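Local coordinates for protein succinate dehydrogenase subunit A (Mycolicibacterium smegmatis, PDB 7D6V) that probably oxidises succinate to fumarate as the FAD-carrying flavoprotein subunit of a membrane-bound succinate dehydrogenase that passes electrons toward quinone, at residues A[468-482]-A[520-534]. Numbering follows the deposited sequence.
Sequences VLAPFEPKAEPENPY and ANVTVEGGRVFNPGW
E479 and V522 pair their backbones in a single beta bridge: E479 N donates to N521 O (3.0 Å) and T523 N donates to E479 O (3.1 Å). On its other flank the 520-534 segment is held by V524 N, which donates to P471 O at 2.8 Å. The chain 521-524 is therefore gripped from two sides by one looping segment. T523 OG1 donates to P474 O at 3.0 Å from above the carbonyl plane and rests against P478 CB. K475 stretches its extended chain past V522 O, and NZ makes a weak hydrogen bond to that oxygen. E479 lays CG against N521 CB, while its carboxylate turns to a salt bridge with R518.

Both segments link helices in the C-terminal helical part of a fumarate reductase/succinate dehydrogenase-type flavoprotein. Residues 468-482 join helix 458-469 to helix 481-495. N480 OD1 caps the latter, weakly accepting from Y482 N. N531 OD1 likewise caps helix 532-556, from G533 N. P481 CG packs on V522 CG2 at 3.7 Å.

W534 has CG anti to the backbone N (chi1 177°), and its indole reaches the backbone of V468 in helix 458-469. W534 NE1 donates to V468 O at 2.9 Å, with the oxygen in the ring plane. P471 CG also lies at the indole edge. F472 CE1 lies over one indole face, toward its rim, with the phenyl and the five-membered ring inclined at 45°. V524 CG1 touches F472 CE2 at 3.6 Å. R528 CG covers the same indole face, and L469 CD2 lies over the R528 guanidinium, whose NH1 hydrogen-bonds to G195 O. Y482 OH is hydrogen-bonded to P46 O of the neighbouring iron-sulfur subunit.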
loop_
_atom_site.group_PDB
_atom_site.type_symbol
_atom_site.label_atom_id
_atom_site.label_comp_id
_atom_site.label_asym_id
_atom_site.label_seq_id
_atom_site.Cartn_x
_atom_site.Cartn_y
_atom_site.Cartn_z
ATOM N N VAL A 468 11.364 24.798 -20.787
ATOM C CA VAL A 468 11.636 24.079 -19.546
ATOM C C VAL A 468 12.941 24.517 -18.894
ATOM O O VAL A 468 13.119 24.298 -17.690
ATOM C CB VAL A 468 11.657 22.555 -19.754
ATOM C CG1 VAL A 468 10.325 22.079 -20.289
ATOM C CG2 VAL A 468 12.789 22.148 -20.674
ATOM N N LEU A 469 13.858 25.128 -19.643
ATOM C CA LEU A 469 15.092 25.631 -19.054
ATOM C C LEU A 469 14.995 27.079 -18.594
ATOM O O LEU A 469 15.920 27.562 -17.933
ATOM C CB LEU A 469 16.246 25.496 -20.050
ATOM C CG LEU A 469 16.850 24.103 -20.223
ATOM C CD1 LEU A 469 18.137 24.185 -21.014
ATOM C CD2 LEU A 469 17.091 23.449 -18.878
ATOM N N ALA A 470 13.911 27.778 -18.930
ATOM C CA ALA A 470 13.777 29.182 -18.548
ATOM C C ALA A 470 13.881 29.452 -17.047
ATOM O O ALA A 470 14.504 30.463 -16.679
ATOM C CB ALA A 470 12.461 29.738 -19.105
ATOM N N PRO A 471 13.304 28.649 -16.142
ATOM C CA PRO A 471 13.385 28.988 -14.711
ATOM C C PRO A 471 14.785 28.964 -14.113
ATOM O O PRO A 471 14.918 29.228 -12.915
ATOM C CB PRO A 471 12.498 27.921 -14.045
ATOM C CG PRO A 471 12.276 26.884 -15.075
ATOM C CD PRO A 471 12.306 27.593 -16.374
ATOM N N PHE A 472 15.834 28.662 -14.876
ATOM C CA PHE A 472 17.186 28.644 -14.333
ATOM C C PHE A 472 17.947 29.946 -14.550
ATOM O O PHE A 472 19.048 30.093 -14.013
ATOM C CB PHE A 472 17.990 27.483 -14.931
ATOM C CG PHE A 472 17.714 26.158 -14.284
ATOM C CD1 PHE A 472 17.172 25.114 -15.013
ATOM C CD2 PHE A 472 17.999 25.954 -12.950
ATOM C CE1 PHE A 472 16.921 23.896 -14.420
ATOM C CE2 PHE A 472 17.748 24.738 -12.353
ATOM C CZ PHE A 472 17.208 23.708 -13.089
ATOM N N GLU A 473 17.401 30.884 -15.311
ATOM C CA GLU A 473 18.067 32.161 -15.502
ATOM C C GLU A 473 17.792 33.091 -14.318
ATOM O O GLU A 473 16.784 32.939 -13.623
ATOM C CB GLU A 473 17.607 32.811 -16.801
ATOM C CG GLU A 473 17.391 31.825 -17.932
ATOM C CD GLU A 473 18.695 31.298 -18.502
ATOM O OE1 GLU A 473 19.610 32.111 -18.754
ATOM O OE2 GLU A 473 18.809 30.069 -18.694
ATOM N N PRO A 474 18.687 34.057 -14.063
ATOM C CA PRO A 474 18.568 34.865 -12.833
ATOM C C PRO A 474 17.210 35.512 -12.609
ATOM O O PRO A 474 16.699 35.468 -11.482
ATOM C CB PRO A 474 19.671 35.911 -13.024
ATOM C CG PRO A 474 20.713 35.196 -13.789
ATOM C CD PRO A 474 19.988 34.262 -14.726
ATOM N N LYS A 475 16.610 36.115 -13.639
ATOM C CA LYS A 475 15.244 36.635 -13.562
ATOM C C LYS A 475 15.097 37.629 -12.406
ATOM O O LYS A 475 14.467 37.346 -11.385
ATOM C CB LYS A 475 14.222 35.499 -13.438
ATOM C CG LYS A 475 13.696 34.988 -14.761
ATOM C CD LYS A 475 13.063 33.624 -14.607
ATOM C CE LYS A 475 12.523 33.114 -15.932
ATOM N NZ LYS A 475 11.481 32.065 -15.747
ATOM N N ALA A 476 15.752 38.781 -12.576
ATOM C CA ALA A 476 15.665 39.877 -11.614
ATOM C C ALA A 476 14.237 40.055 -11.112
ATOM O O ALA A 476 13.274 39.914 -11.870
ATOM C CB ALA A 476 16.161 41.178 -12.247
ATOM N N GLU A 477 14.118 40.371 -9.818
ATOM C CA GLU A 477 12.894 40.271 -9.027
ATOM C C GLU A 477 12.449 38.814 -8.949
ATOM O O GLU A 477 11.341 38.480 -9.387
ATOM C CB GLU A 477 11.778 41.146 -9.602
ATOM C CG GLU A 477 12.067 42.632 -9.523
ATOM C CD GLU A 477 12.111 43.139 -8.097
ATOM O OE1 GLU A 477 11.379 42.589 -7.245
ATOM O OE2 GLU A 477 12.883 44.082 -7.824
ATOM N N PRO A 478 13.272 37.928 -8.390
ATOM C CA PRO A 478 12.972 36.493 -8.447
ATOM C C PRO A 478 11.749 36.115 -7.627
ATOM O O PRO A 478 11.360 36.791 -6.674
ATOM C CB PRO A 478 14.235 35.846 -7.870
ATOM C CG PRO A 478 14.830 36.893 -7.012
ATOM C CD PRO A 478 14.528 38.197 -7.670
ATOM N N GLU A 479 11.144 34.997 -8.020
ATOM C CA GLU A 479 10.003 34.420 -7.328
ATOM C C GLU A 479 10.317 32.990 -6.919
ATOM O O GLU A 479 10.813 32.199 -7.725
ATOM C CB GLU A 479 8.751 34.440 -8.207
ATOM C CG GLU A 479 8.344 35.816 -8.687
ATOM C CD GLU A 479 7.581 36.593 -7.637
ATOM O OE1 GLU A 479 7.508 37.834 -7.752
ATOM O OE2 GLU A 479 7.056 35.962 -6.697
ATOM N N ASN A 480 10.030 32.666 -5.670
ATOM C CA ASN A 480 10.176 31.299 -5.185
ATOM C C ASN A 480 8.999 30.453 -5.659
ATOM O O ASN A 480 7.846 30.863 -5.494
ATOM C CB ASN A 480 10.259 31.281 -3.663
ATOM C CG ASN A 480 10.808 29.980 -3.125
ATOM O OD1 ASN A 480 10.063 29.043 -2.860
ATOM N ND2 ASN A 480 12.121 29.919 -2.957
ATOM N N PRO A 481 9.246 29.288 -6.269
ATOM C CA PRO A 481 8.119 28.449 -6.714
ATOM C C PRO A 481 7.187 28.030 -5.591
ATOM O O PRO A 481 5.968 27.975 -5.789
ATOM C CB PRO A 481 8.816 27.235 -7.347
ATOM C CG PRO A 481 10.207 27.671 -7.616
ATOM C CD PRO A 481 10.550 28.690 -6.589
ATOM N N TYR A 482 7.733 27.729 -4.411
ATOM C CA TYR A 482 6.908 27.276 -3.298
ATOM C C TYR A 482 5.976 28.379 -2.814
ATOM O O TYR A 482 4.806 28.122 -2.504
ATOM C CB TYR A 482 7.801 26.784 -2.160
ATOM C CG TYR A 482 8.626 25.568 -2.511
ATOM C CD1 TYR A 482 8.139 24.289 -2.294
ATOM C CD2 TYR A 482 9.890 25.697 -3.063
ATOM C CE1 TYR A 482 8.885 23.177 -2.612
ATOM C CE2 TYR A 482 10.643 24.588 -3.387
ATOM C CZ TYR A 482 10.135 23.332 -3.159
ATOM O OH TYR A 482 10.880 22.224 -3.477
ATOM N N ALA A 520 6.294 34.794 -14.395
ATOM C CA ALA A 520 7.347 35.032 -15.371
ATOM C C ALA A 520 8.705 35.284 -14.729
ATOM O O ALA A 520 9.715 35.274 -15.439
ATOM C CB ALA A 520 6.974 36.211 -16.268
ATOM N N ASN A 521 8.754 35.508 -13.418
ATOM C CA ASN A 521 9.992 35.798 -12.709
ATOM C C ASN A 521 10.454 34.649 -11.825
ATOM O O ASN A 521 11.339 34.845 -10.988
ATOM C CB ASN A 521 9.830 37.062 -11.865
ATOM C CG ASN A 521 9.637 38.299 -12.704
ATOM O OD1 ASN A 521 10.363 38.527 -13.669
ATOM N ND2 ASN A 521 8.652 39.110 -12.343
ATOM N N VAL A 522 9.887 33.456 -11.988
ATOM C CA VAL A 522 10.210 32.349 -11.096
ATOM C C VAL A 522 11.644 31.897 -11.347
ATOM O O VAL A 522 12.033 31.592 -12.480
ATOM C CB VAL A 522 9.203 31.200 -11.257
ATOM C CG1 VAL A 522 9.209 30.641 -12.672
ATOM C CG2 VAL A 522 9.498 30.102 -10.258
ATOM N N THR A 523 12.446 31.878 -10.288
ATOM C CA THR A 523 13.845 31.488 -10.362
ATOM C C THR A 523 14.051 30.218 -9.552
ATOM O O THR A 523 13.552 30.107 -8.427
ATOM C CB THR A 523 14.758 32.601 -9.845
ATOM O OG1 THR A 523 14.433 33.833 -10.497
ATOM C CG2 THR A 523 16.211 32.263 -10.118
ATOM N N VAL A 524 14.781 29.266 -10.121
ATOM C CA VAL A 524 15.055 27.985 -9.486
ATOM C C VAL A 524 16.539 27.928 -9.159
ATOM O O VAL A 524 17.383 28.219 -10.015
ATOM C CB VAL A 524 14.636 26.810 -10.385
ATOM C CG1 VAL A 524 15.211 25.512 -9.874
ATOM C CG2 VAL A 524 13.126 26.723 -10.462
ATOM N N GLU A 525 16.854 27.563 -7.920
ATOM C CA GLU A 525 18.229 27.456 -7.456
ATOM C C GLU A 525 18.668 25.998 -7.495
ATOM O O GLU A 525 17.933 25.113 -7.049
ATOM C CB GLU A 525 18.371 28.010 -6.037
ATOM C CG GLU A 525 17.414 29.143 -5.704
ATOM C CD GLU A 525 17.674 30.393 -6.523
ATOM O OE1 GLU A 525 18.843 30.623 -6.904
ATOM O OE2 GLU A 525 16.714 31.146 -6.784
ATOM N N GLY A 526 19.858 25.754 -8.032
ATOM C CA GLY A 526 20.391 24.408 -8.088
ATOM C C GLY A 526 20.642 23.921 -9.499
ATOM O O GLY A 526 20.789 24.724 -10.424
ATOM N N GLY A 527 20.695 22.605 -9.678
ATOM C CA GLY A 527 20.930 22.039 -10.991
ATOM C C GLY A 527 19.740 21.274 -11.525
ATOM O O GLY A 527 18.596 21.562 -11.167
ATOM N N ARG A 528 19.996 20.290 -12.381
ATOM C CA ARG A 528 18.938 19.517 -13.013
ATOM C C ARG A 528 18.811 18.108 -12.455
ATOM O O ARG A 528 17.956 17.351 -12.920
ATOM C CB ARG A 528 19.165 19.457 -14.527
ATOM C CG ARG A 528 18.614 20.654 -15.272
ATOM C CD ARG A 528 19.304 20.849 -16.602
ATOM N NE ARG A 528 18.932 19.820 -17.566
ATOM C CZ ARG A 528 19.268 19.846 -18.851
ATOM N NH1 ARG A 528 18.893 18.867 -19.657
ATOM N NH2 ARG A 528 19.979 20.856 -19.327
ATOM N N VAL A 529 19.619 17.738 -11.466
ATOM C CA VAL A 529 19.621 16.378 -10.943
ATOM C C VAL A 529 18.534 16.294 -9.875
ATOM O O VAL A 529 18.729 16.704 -8.730
ATOM C CB VAL A 529 20.994 15.982 -10.403
ATOM C CG1 VAL A 529 20.935 14.614 -9.738
ATOM C CG2 VAL A 529 22.013 15.990 -11.520
ATOM N N PHE A 530 17.389 15.752 -10.274
ATOM C CA PHE A 530 16.202 15.504 -9.451
ATOM C C PHE A 530 15.936 16.696 -8.528
ATOM O O PHE A 530 16.041 16.620 -7.306
ATOM C CB PHE A 530 16.339 14.195 -8.666
ATOM C CG PHE A 530 15.114 13.834 -7.870
ATOM C CD1 PHE A 530 14.012 13.314 -8.522
ATOM C CD2 PHE A 530 15.033 14.034 -6.514
ATOM C CE1 PHE A 530 12.877 12.973 -7.834
ATOM C CE2 PHE A 530 13.887 13.710 -5.823
ATOM C CZ PHE A 530 12.811 13.176 -6.484
ATOM N N ASN A 531 15.644 17.835 -9.157
ATOM C CA ASN A 531 15.458 19.105 -8.469
ATOM C C ASN A 531 13.969 19.386 -8.308
ATOM O O ASN A 531 13.328 19.863 -9.257
ATOM C CB ASN A 531 16.138 20.230 -9.253
ATOM C CG ASN A 531 16.240 21.514 -8.467
ATOM O OD1 ASN A 531 15.602 21.676 -7.433
ATOM N ND2 ASN A 531 17.039 22.446 -8.966
ATOM N N PRO A 532 13.370 19.114 -7.145
ATOM C CA PRO A 532 11.914 19.289 -7.011
ATOM C C PRO A 532 11.446 20.731 -7.092
ATOM O O PRO A 532 10.273 20.956 -7.409
ATOM C CB PRO A 532 11.608 18.681 -5.637
ATOM C CG PRO A 532 12.900 18.660 -4.926
ATOM C CD PRO A 532 13.977 18.536 -5.937
ATOM N N GLY A 533 12.305 21.715 -6.820
ATOM C CA GLY A 533 11.910 23.097 -7.038
ATOM C C GLY A 533 11.719 23.406 -8.510
ATOM O O GLY A 533 10.766 24.089 -8.896
ATOM N N TRP A 534 12.611 22.885 -9.350
ATOM C CA TRP A 534 12.453 23.002 -10.794
ATOM C C TRP A 534 11.187 22.296 -11.267
ATOM O O TRP A 534 10.452 22.817 -12.117
ATOM C CB TRP A 534 13.699 22.431 -11.473
ATOM C CG TRP A 534 13.675 22.402 -12.962
ATOM C CD1 TRP A 534 13.224 23.376 -13.795
ATOM C CD2 TRP A 534 14.153 21.346 -13.799
ATOM N NE1 TRP A 534 13.378 22.990 -15.101
ATOM C CE2 TRP A 534 13.948 21.745 -15.130
ATOM C CE3 TRP A 534 14.733 20.099 -13.551
ATOM C CZ2 TRP A 534 14.299 20.943 -16.213
ATOM C CZ3 TRP A 534 15.078 19.303 -14.628
ATOM C CH2 TRP A 534 14.861 19.729 -15.940
#